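Long-range contact in glycosyl hydrolase, family 38 (PDB 5KBP), which probably hydrolyses alpha-mannosidic linkages as a metal-dependent alpha-mannosidase of glycosyl hydrolase family 38: residues 618-623 / 631-636. Sequence-based numbering, arbitrary orientation.
Sequences ERLEEE and RERLAQ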
loop_
_atom_site.group_PDB
_atom_site.type_symbol
_atom_site.label_atom_id
_atom_site.label_comp_id
_atom_site.label_asym_id
_atom_site.label_seq_id
_atom_site.Cartn_x
_atom_site.Cartn_y
_atom_site.Cartn_z
ATOM N N GLU A 618 27.928 15.451 11.753
ATOM C CA GLU A 618 26.812 16.379 11.898
ATOM C C GLU A 618 26.787 17.458 10.822
ATOM O O GLU A 618 25.770 18.149 10.688
ATOM C CB GLU A 618 26.856 17.039 13.279
ATOM C CG GLU A 618 28.100 17.882 13.539
ATOM C CD GLU A 618 29.315 17.048 13.902
ATOM O OE1 GLU A 618 29.147 15.845 14.192
ATOM O OE2 GLU A 618 30.437 17.595 13.897
ATOM N N ARG A 619 27.867 17.620 10.057
ATOM C CA ARG A 619 27.906 18.659 9.037
ATOM C C ARG A 619 27.042 18.328 7.828
ATOM O O ARG A 619 26.705 19.236 7.062
ATOM C CB ARG A 619 29.351 18.903 8.597
ATOM C CG ARG A 619 30.246 19.436 9.706
ATOM C CD ARG A 619 31.543 18.647 9.818
ATOM N NE ARG A 619 32.461 18.910 8.712
ATOM C CZ ARG A 619 33.611 18.269 8.531
ATOM N NH1 ARG A 619 33.986 17.322 9.380
ATOM N NH2 ARG A 619 34.387 18.571 7.497
ATOM N N LEU A 620 26.664 17.060 7.640
ATOM C CA LEU A 620 25.889 16.703 6.454
ATOM C C LEU A 620 24.469 17.253 6.526
ATOM O O LEU A 620 23.936 17.731 5.519
ATOM C CB LEU A 620 25.863 15.186 6.270
ATOM C CG LEU A 620 25.022 14.711 5.082
ATOM C CD1 LEU A 620 25.543 15.308 3.778
ATOM C CD2 LEU A 620 24.983 13.193 5.012
ATOM N N GLU A 621 23.841 17.194 7.705
ATOM C CA GLU A 621 22.458 17.647 7.824
ATOM C C GLU A 621 22.324 19.124 7.472
ATOM O O GLU A 621 21.376 19.522 6.783
ATOM C CB GLU A 621 21.936 17.384 9.237
ATOM C CG GLU A 621 20.542 17.937 9.484
ATOM C CD GLU A 621 20.022 17.622 10.871
ATOM O OE1 GLU A 621 20.067 16.440 11.273
ATOM O OE2 GLU A 621 19.572 18.561 11.561
ATOM N N GLU A 622 23.263 19.952 7.933
ATOM C CA GLU A 622 23.226 21.371 7.589
ATOM C C GLU A 622 23.436 21.586 6.096
ATOM O O GLU A 622 22.806 22.461 5.492
ATOM C CB GLU A 622 24.277 22.136 8.393
ATOM C CG GLU A 622 23.904 22.342 9.846
ATOM C CD GLU A 622 22.700 23.247 10.013
ATOM O OE1 GLU A 622 22.760 24.412 9.564
ATOM O OE2 GLU A 622 21.691 22.792 10.588
ATOM N N GLU A 623 24.320 20.796 5.481
ATOM C CA GLU A 623 24.557 20.939 4.048
ATOM C C GLU A 623 23.370 20.449 3.229
ATOM O O GLU A 623 23.186 20.889 2.088
ATOM C CB GLU A 623 25.830 20.194 3.650
ATOM C CG GLU A 623 27.084 20.717 4.339
ATOM C CD GLU A 623 28.351 20.051 3.846
ATOM O OE1 GLU A 623 29.294 20.778 3.472
ATOM O OE2 GLU A 623 28.407 18.804 3.836
ATOM N N ARG A 631 28.876 18.642 -4.627
ATOM C CA ARG A 631 30.313 18.698 -4.872
ATOM C C ARG A 631 31.034 19.639 -3.917
ATOM O O ARG A 631 32.241 19.478 -3.705
ATOM C CB ARG A 631 30.591 19.114 -6.317
ATOM C CG ARG A 631 30.570 17.963 -7.308
ATOM C CD ARG A 631 31.127 18.389 -8.658
ATOM N NE ARG A 631 30.225 19.293 -9.366
ATOM C CZ ARG A 631 30.557 19.976 -10.457
ATOM N NH1 ARG A 631 31.777 19.867 -10.965
ATOM N NH2 ARG A 631 29.672 20.773 -11.038
ATOM N N GLU A 632 30.330 20.610 -3.334
ATOM C CA GLU A 632 30.923 21.566 -2.408
ATOM C C GLU A 632 30.738 21.158 -0.949
ATOM O O GLU A 632 30.917 21.989 -0.053
ATOM C CB GLU A 632 30.332 22.958 -2.639
ATOM C CG GLU A 632 30.474 23.469 -4.062
ATOM C CD GLU A 632 31.899 23.854 -4.405
ATOM O OE1 GLU A 632 32.614 24.354 -3.512
ATOM O OE2 GLU A 632 32.307 23.654 -5.569
ATOM N N ARG A 633 30.388 19.899 -0.694
ATOM C CA ARG A 633 30.066 19.448 0.654
ATOM C C ARG A 633 31.329 19.022 1.391
ATOM O O ARG A 633 32.138 18.250 0.866
ATOM C CB ARG A 633 29.049 18.307 0.609
ATOM C CG ARG A 633 27.664 18.780 0.201
ATOM C CD ARG A 633 26.616 17.687 0.264
ATOM N NE ARG A 633 25.287 18.239 0.026
ATOM C CZ ARG A 633 24.178 17.516 -0.088
ATOM N NH1 ARG A 633 24.230 16.195 0.010
ATOM N NH2 ARG A 633 23.016 18.116 -0.303
ATOM N N LEU A 634 31.490 19.536 2.612
ATOM C CA LEU A 634 32.672 19.291 3.425
ATOM C C LEU A 634 32.491 18.154 4.420
ATOM O O LEU A 634 33.450 17.808 5.119
ATOM C CB LEU A 634 33.058 20.565 4.186
ATOM C CG LEU A 634 33.170 21.850 3.365
ATOM C CD1 LEU A 634 33.329 23.055 4.282
ATOM C CD2 LEU A 634 34.328 21.752 2.381
ATOM N N ALA A 635 31.297 17.573 4.502
ATOM C CA ALA A 635 31.044 16.524 5.480
ATOM C C ALA A 635 31.923 15.310 5.212
ATOM O O ALA A 635 32.208 14.967 4.061
ATOM C CB ALA A 635 29.569 16.120 5.452
ATOM N N GLN A 636 32.359 14.665 6.287
ATOM C CA GLN A 636 33.147 13.447 6.216
ATOM C C GLN A 636 32.446 12.342 6.996
ATOM O O GLN A 636 31.452 12.571 7.690
ATOM C CB GLN A 636 34.562 13.673 6.762
ATOM C CG GLN A 636 35.290 14.838 6.116
ATOM C CD GLN A 636 35.459 14.663 4.617
ATOM O OE1 GLN A 636 35.606 13.546 4.124
ATOM N NE2 GLN A 636 35.439 15.771 3.887
#
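The loop 631-636 runs back antiparallel along one side of the short helix 619-625, R619 facing A635 with CA atoms 5.2 Å apart and E623 facing R633 at 6.6 Å. E623 carries the polar part of the contact. Extended beyond CG (chi2 -175°), it presents its carboxylate to two successive backbone amides: L634 N gives a nearly straight bond of 2.7 Å to the syn lone pair of OE1, and A635 N reaches OE2 at 3.2 Å, from the syn side but 31° out of the carboxylate plane. R628, in the connection between the segments, adds a salt bridge to OE1, so both oxygens of this buried group are satisfied, which would favour its charged form. R633 runs alongside E623 with the two chains pointing opposite ways, its CB 3.3 Å from E623 OE2, while its guanidinium goes on to a salt bridge with E756. Next to this grip, A635 CB packs on L620 CB at 3.9 Å. One guanidinium face of R619 lies over A635 CA, which sits toward the rim of the group, and NH1 pairs with D617. L620 also packs on I568 and D671. The helix and the loop after it form the connection between strands 601-613 and 641-653, antiparallel neighbours in the nine-stranded sheet, within the range assigned to the family 38 C-terminal domain.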